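Local coordinates for O-methyltransferase (Coxiella burnetii, PDB 3TR6), which probably transfers a methyl group from S-adenosylmethionine to an oxygen of its substrate, at residues A[153-161]-A[197-207]. Residues are numbered along the deposited sequence; the frame is centred on the assembly and turned at random.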
loop_
_atom_site.group_PDB
_atom_site.type_symbol
_atom_site.label_atom_id
_atom_site.label_comp_id
_atom_site.label_asym_id
_atom_site.label_seq_id
_atom_site.Cartn_x
_atom_site.Cartn_y
_atom_site.Cartn_z
ATOM N N THR A 153 -14.426 -15.963 4.287
ATOM C CA THR A 153 -13.569 -15.066 3.511
ATOM C C THR A 153 -13.313 -15.581 2.094
ATOM O O THR A 153 -13.230 -14.789 1.160
ATOM C CB THR A 153 -12.217 -14.725 4.207
ATOM O OG1 THR A 153 -11.297 -15.810 4.046
ATOM C CG2 THR A 153 -12.415 -14.426 5.683
ATOM N N ASP A 154 -13.192 -16.897 1.929
ATOM C CA ASP A 154 -12.982 -17.460 0.594
ATOM C C ASP A 154 -14.196 -17.208 -0.292
ATOM O O ASP A 154 -14.062 -16.751 -1.426
ATOM C CB ASP A 154 -12.673 -18.959 0.648
ATOM C CG ASP A 154 -12.207 -19.505 -0.694
ATOM O OD1 ASP A 154 -11.007 -19.373 -1.004
ATOM O OD2 ASP A 154 -13.041 -20.058 -1.443
ATOM N N LEU A 155 -15.380 -17.508 0.236
ATOM C CA LEU A 155 -16.628 -17.182 -0.442
ATOM C C LEU A 155 -16.666 -15.712 -0.855
ATOM O O LEU A 155 -16.816 -15.400 -2.035
ATOM C CB LEU A 155 -17.826 -17.494 0.457
ATOM C CG LEU A 155 -19.192 -17.063 -0.089
ATOM C CD1 LEU A 155 -19.507 -17.792 -1.388
ATOM C CD2 LEU A 155 -20.282 -17.299 0.940
ATOM N N TYR A 156 -16.532 -14.816 0.123
ATOM C CA TYR A 156 -16.543 -13.377 -0.134
ATOM C C TYR A 156 -15.495 -12.960 -1.162
ATOM O O TYR A 156 -15.731 -12.070 -1.977
ATOM C CB TYR A 156 -16.312 -12.600 1.162
ATOM C CG TYR A 156 -17.358 -12.827 2.225
ATOM C CD1 TYR A 156 -18.670 -13.143 1.887
ATOM C CD2 TYR A 156 -17.032 -12.721 3.573
ATOM C CE1 TYR A 156 -19.623 -13.347 2.865
ATOM C CE2 TYR A 156 -17.980 -12.923 4.550
ATOM C CZ TYR A 156 -19.272 -13.237 4.194
ATOM O OH TYR A 156 -20.211 -13.440 5.179
ATOM N N TYR A 157 -14.331 -13.594 -1.102
ATOM C CA TYR A 157 -13.252 -13.313 -2.037
ATOM C C TYR A 157 -13.685 -13.705 -3.441
ATOM O O TYR A 157 -13.580 -12.918 -4.385
ATOM C CB TYR A 157 -11.995 -14.090 -1.631
ATOM C CG TYR A 157 -10.833 -13.981 -2.597
ATOM C CD1 TYR A 157 -9.958 -12.904 -2.542
ATOM C CD2 TYR A 157 -10.599 -14.965 -3.550
ATOM C CE1 TYR A 157 -8.890 -12.802 -3.414
ATOM C CE2 TYR A 157 -9.533 -14.872 -4.431
ATOM C CZ TYR A 157 -8.681 -13.786 -4.359
ATOM O OH TYR A 157 -7.616 -13.684 -5.228
ATOM N N GLU A 158 -14.183 -14.931 -3.559
ATOM C CA GLU A 158 -14.624 -15.476 -4.835
ATOM C C GLU A 158 -15.725 -14.618 -5.452
ATOM O O GLU A 158 -15.731 -14.364 -6.655
ATOM C CB GLU A 158 -15.115 -16.911 -4.646
ATOM C CG GLU A 158 -14.621 -17.861 -5.712
ATOM C CD GLU A 158 -13.114 -17.866 -5.823
ATOM O OE1 GLU A 158 -12.440 -17.937 -4.777
ATOM O OE2 GLU A 158 -12.603 -17.792 -6.957
ATOM N N GLU A 159 -16.653 -14.170 -4.614
ATOM C CA GLU A 159 -17.742 -13.316 -5.059
ATOM C C GLU A 159 -17.235 -11.925 -5.426
ATOM O O GLU A 159 -17.723 -11.305 -6.373
ATOM C CB GLU A 159 -18.816 -13.216 -3.975
ATOM C CG GLU A 159 -19.521 -14.528 -3.684
ATOM C CD GLU A 159 -20.458 -14.947 -4.800
ATOM O OE1 GLU A 159 -21.639 -14.537 -4.768
ATOM O OE2 GLU A 159 -20.018 -15.685 -5.707
ATOM N N SER A 160 -16.252 -11.441 -4.675
ATOM C CA SER A 160 -15.697 -10.114 -4.908
ATOM C C SER A 160 -14.951 -10.033 -6.237
ATOM O O SER A 160 -14.889 -8.974 -6.854
ATOM C CB SER A 160 -14.785 -9.695 -3.753
ATOM O OG SER A 160 -15.540 -9.424 -2.586
ATOM N N LEU A 161 -14.379 -11.151 -6.672
ATOM C CA LEU A 161 -13.729 -11.197 -7.976
ATOM C C LEU A 161 -14.741 -10.979 -9.094
ATOM O O LEU A 161 -14.498 -10.213 -10.023
ATOM C CB LEU A 161 -13.000 -12.523 -8.181
ATOM C CG LEU A 161 -11.524 -12.549 -7.796
ATOM C CD1 LEU A 161 -10.919 -13.906 -8.115
ATOM C CD2 LEU A 161 -10.779 -11.447 -8.524
ATOM N N PHE A 197 -6.286 -20.121 2.910
ATOM C CA PHE A 197 -6.687 -18.993 2.072
ATOM C C PHE A 197 -5.496 -18.189 1.557
ATOM O O PHE A 197 -5.452 -17.813 0.384
ATOM C CB PHE A 197 -7.646 -18.070 2.834
ATOM C CG PHE A 197 -7.959 -16.788 2.113
ATOM C CD1 PHE A 197 -8.962 -16.737 1.155
ATOM C CD2 PHE A 197 -7.249 -15.631 2.391
ATOM C CE1 PHE A 197 -9.248 -15.554 0.488
ATOM C CE2 PHE A 197 -7.530 -14.446 1.729
ATOM C CZ PHE A 197 -8.531 -14.407 0.778
ATOM N N ASN A 198 -4.538 -17.921 2.440
ATOM C CA ASN A 198 -3.352 -17.160 2.070
ATOM C C ASN A 198 -2.551 -17.825 0.959
ATOM O O ASN A 198 -2.035 -17.150 0.072
ATOM C CB ASN A 198 -2.463 -16.909 3.289
ATOM C CG ASN A 198 -3.070 -15.918 4.263
ATOM O OD1 ASN A 198 -3.906 -15.097 3.892
ATOM N ND2 ASN A 198 -2.645 -15.987 5.519
ATOM N N GLN A 199 -2.451 -19.151 1.010
ATOM C CA GLN A 199 -1.762 -19.906 -0.033
ATOM C C GLN A 199 -2.550 -19.871 -1.336
ATOM O O GLN A 199 -1.973 -19.784 -2.419
ATOM C CB GLN A 199 -1.530 -21.354 0.402
ATOM C CG GLN A 199 -0.493 -21.511 1.503
ATOM C CD GLN A 199 0.921 -21.165 1.042
ATOM O OE1 GLN A 199 1.188 -21.056 -0.159
ATOM N NE2 GLN A 199 1.834 -20.995 2.000
ATOM N N LYS A 200 -3.870 -19.941 -1.223
ATOM C CA LYS A 200 -4.749 -19.880 -2.383
ATOM C C LYS A 200 -4.566 -18.567 -3.149
ATOM O O LYS A 200 -4.411 -18.571 -4.373
ATOM C CB LYS A 200 -6.207 -20.059 -1.951
ATOM C CG LYS A 200 -7.213 -20.054 -3.086
ATOM C CD LYS A 200 -7.885 -18.699 -3.225
ATOM C CE LYS A 200 -9.117 -18.788 -4.111
ATOM N NZ LYS A 200 -10.132 -19.732 -3.560
ATOM N N VAL A 201 -4.573 -17.452 -2.423
ATOM C CA VAL A 201 -4.400 -16.135 -3.028
ATOM C C VAL A 201 -3.003 -15.956 -3.618
ATOM O O VAL A 201 -2.845 -15.414 -4.710
ATOM C CB VAL A 201 -4.683 -15.004 -2.018
ATOM C CG1 VAL A 201 -4.188 -13.672 -2.558
ATOM C CG2 VAL A 201 -6.163 -14.937 -1.693
ATOM N N TYR A 202 -1.995 -16.416 -2.888
ATOM C CA TYR A 202 -0.611 -16.345 -3.343
ATOM C C TYR A 202 -0.411 -17.088 -4.669
ATOM O O TYR A 202 0.426 -16.704 -5.490
ATOM C CB TYR A 202 0.323 -16.910 -2.266
ATOM C CG TYR A 202 1.775 -16.971 -2.670
ATOM C CD1 TYR A 202 2.473 -15.816 -2.994
ATOM C CD2 TYR A 202 2.452 -18.184 -2.719
ATOM C CE1 TYR A 202 3.801 -15.866 -3.365
ATOM C CE2 TYR A 202 3.780 -18.246 -3.087
ATOM C CZ TYR A 202 4.451 -17.083 -3.408
ATOM O OH TYR A 202 5.776 -17.135 -3.774
ATOM N N LYS A 203 -1.191 -18.145 -4.873
ATOM C CA LYS A 203 -1.085 -18.963 -6.077
ATOM C C LYS A 203 -2.065 -18.526 -7.161
ATOM O O LYS A 203 -1.932 -18.913 -8.321
ATOM C CB LYS A 203 -1.300 -20.444 -5.740
ATOM C CG LYS A 203 -0.104 -21.112 -5.084
ATOM C CD LYS A 203 1.132 -20.959 -5.962
ATOM C CE LYS A 203 2.351 -21.628 -5.347
ATOM N NZ LYS A 203 3.566 -21.429 -6.188
ATOM N N ASP A 204 -3.050 -17.720 -6.777
ATOM C CA ASP A 204 -4.101 -17.292 -7.696
ATOM C C ASP A 204 -3.555 -16.414 -8.825
ATOM O O ASP A 204 -3.042 -15.322 -8.588
ATOM C CB ASP A 204 -5.207 -16.564 -6.928
ATOM C CG ASP A 204 -6.412 -16.257 -7.791
ATOM O OD1 ASP A 204 -6.413 -16.654 -8.973
ATOM O OD2 ASP A 204 -7.365 -15.628 -7.285
ATOM N N GLU A 205 -3.674 -16.902 -10.057
ATOM C CA GLU A 205 -3.146 -16.194 -11.219
ATOM C C GLU A 205 -4.152 -15.235 -11.841
ATOM O O GLU A 205 -3.894 -14.651 -12.892
ATOM C CB GLU A 205 -2.639 -17.187 -12.266
ATOM C CG GLU A 205 -1.217 -17.665 -12.012
ATOM C CD GLU A 205 -0.840 -18.853 -12.872
ATOM O OE1 GLU A 205 -1.737 -19.406 -13.545
ATOM O OE2 GLU A 205 0.349 -19.239 -12.874
ATOM N N ARG A 206 -5.295 -15.069 -11.185
ATOM C CA ARG A 206 -6.315 -14.136 -11.641
ATOM C C ARG A 206 -6.047 -12.736 -11.100
ATOM O O ARG A 206 -6.695 -11.765 -11.503
ATOM C CB ARG A 206 -7.689 -14.605 -11.180
ATOM C CG ARG A 206 -8.062 -15.987 -11.668
ATOM C CD ARG A 206 -9.355 -16.453 -11.046
ATOM N NE ARG A 206 -9.201 -16.732 -9.624
ATOM C CZ ARG A 206 -10.173 -17.181 -8.843
ATOM N NH1 ARG A 206 -11.377 -17.406 -9.349
ATOM N NH2 ARG A 206 -9.942 -17.406 -7.556
ATOM N N VAL A 207 -5.086 -12.641 -10.186
ATOM C CA VAL A 207 -4.799 -11.387 -9.502
ATOM C C VAL A 207 -3.306 -11.111 -9.384
ATOM O O VAL A 207 -2.484 -12.018 -9.497
ATOM C CB VAL A 207 -5.384 -11.382 -8.073
ATOM C CG1 VAL A 207 -6.888 -11.535 -8.107
ATOM C CG2 VAL A 207 -4.752 -12.494 -7.242
#
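Thr153 is short enough to set its hydroxyl over one face of the Phe197 ring, toward the rim, with OG1 3.8 Å from Phe197 CD1. One residue on, Asp154 forms a salt bridge with Lys200, whose NZ lies 2.7 Å from Asp154 OD1 on the syn lone pair of that oxygen. Bends at chi2 and chi4 turn the lysine chain so that its NZ makes a second salt bridge, to Glu158 OE1 at 3.2 Å.

Tyr157 fills the middle of the contact. With CG anti to the backbone N (chi1 175°), its ring extends toward helix 197-203 and receives the edge of Phe197 on its face, a T-shaped pair with planes at 88°. Val201 CG2 makes a CH-pi contact over the Tyr157 ring, 4.1 Å from its centroid. A tyrosine suits this place because its apolar ring packs while its hydroxyl donates to Asp204 OD2 at 2.8 Å, on the anti side of the carboxylate.

Glu158 joins two bases: OE1 holds Lys200, and OE2 is gripped end-on by NH1 and NH2 of Arg206, nearly in the guanidinium plane. Asp204 completes this salt-bridge network side-on, OD1 to Arg206 NE and OD2 to NH2; together the two acids should restrict the guanidinium's rotation. Asp204 OD1 also takes the backbone N of Arg206, an Asx turn just after the helix. Leu161 supplies apolar cover: CD1 sits over the guanidinium's centre, while CD2 meets Val207 CG1 at 3.9 Å.

The two helical segments run only 23° from parallel, their axes 11.4 Å apart, on the Rossmann-like sheet. Tyr157 and Leu161 rest on Ile170 of strand 168-173, Val201 on Thr219 of strand 218-223. Val207 opens the neighbouring edge strand 207-212 and touches Ala221; helix 125-133 flanks segment 153-161, and the second subunit packs against helix 189-203.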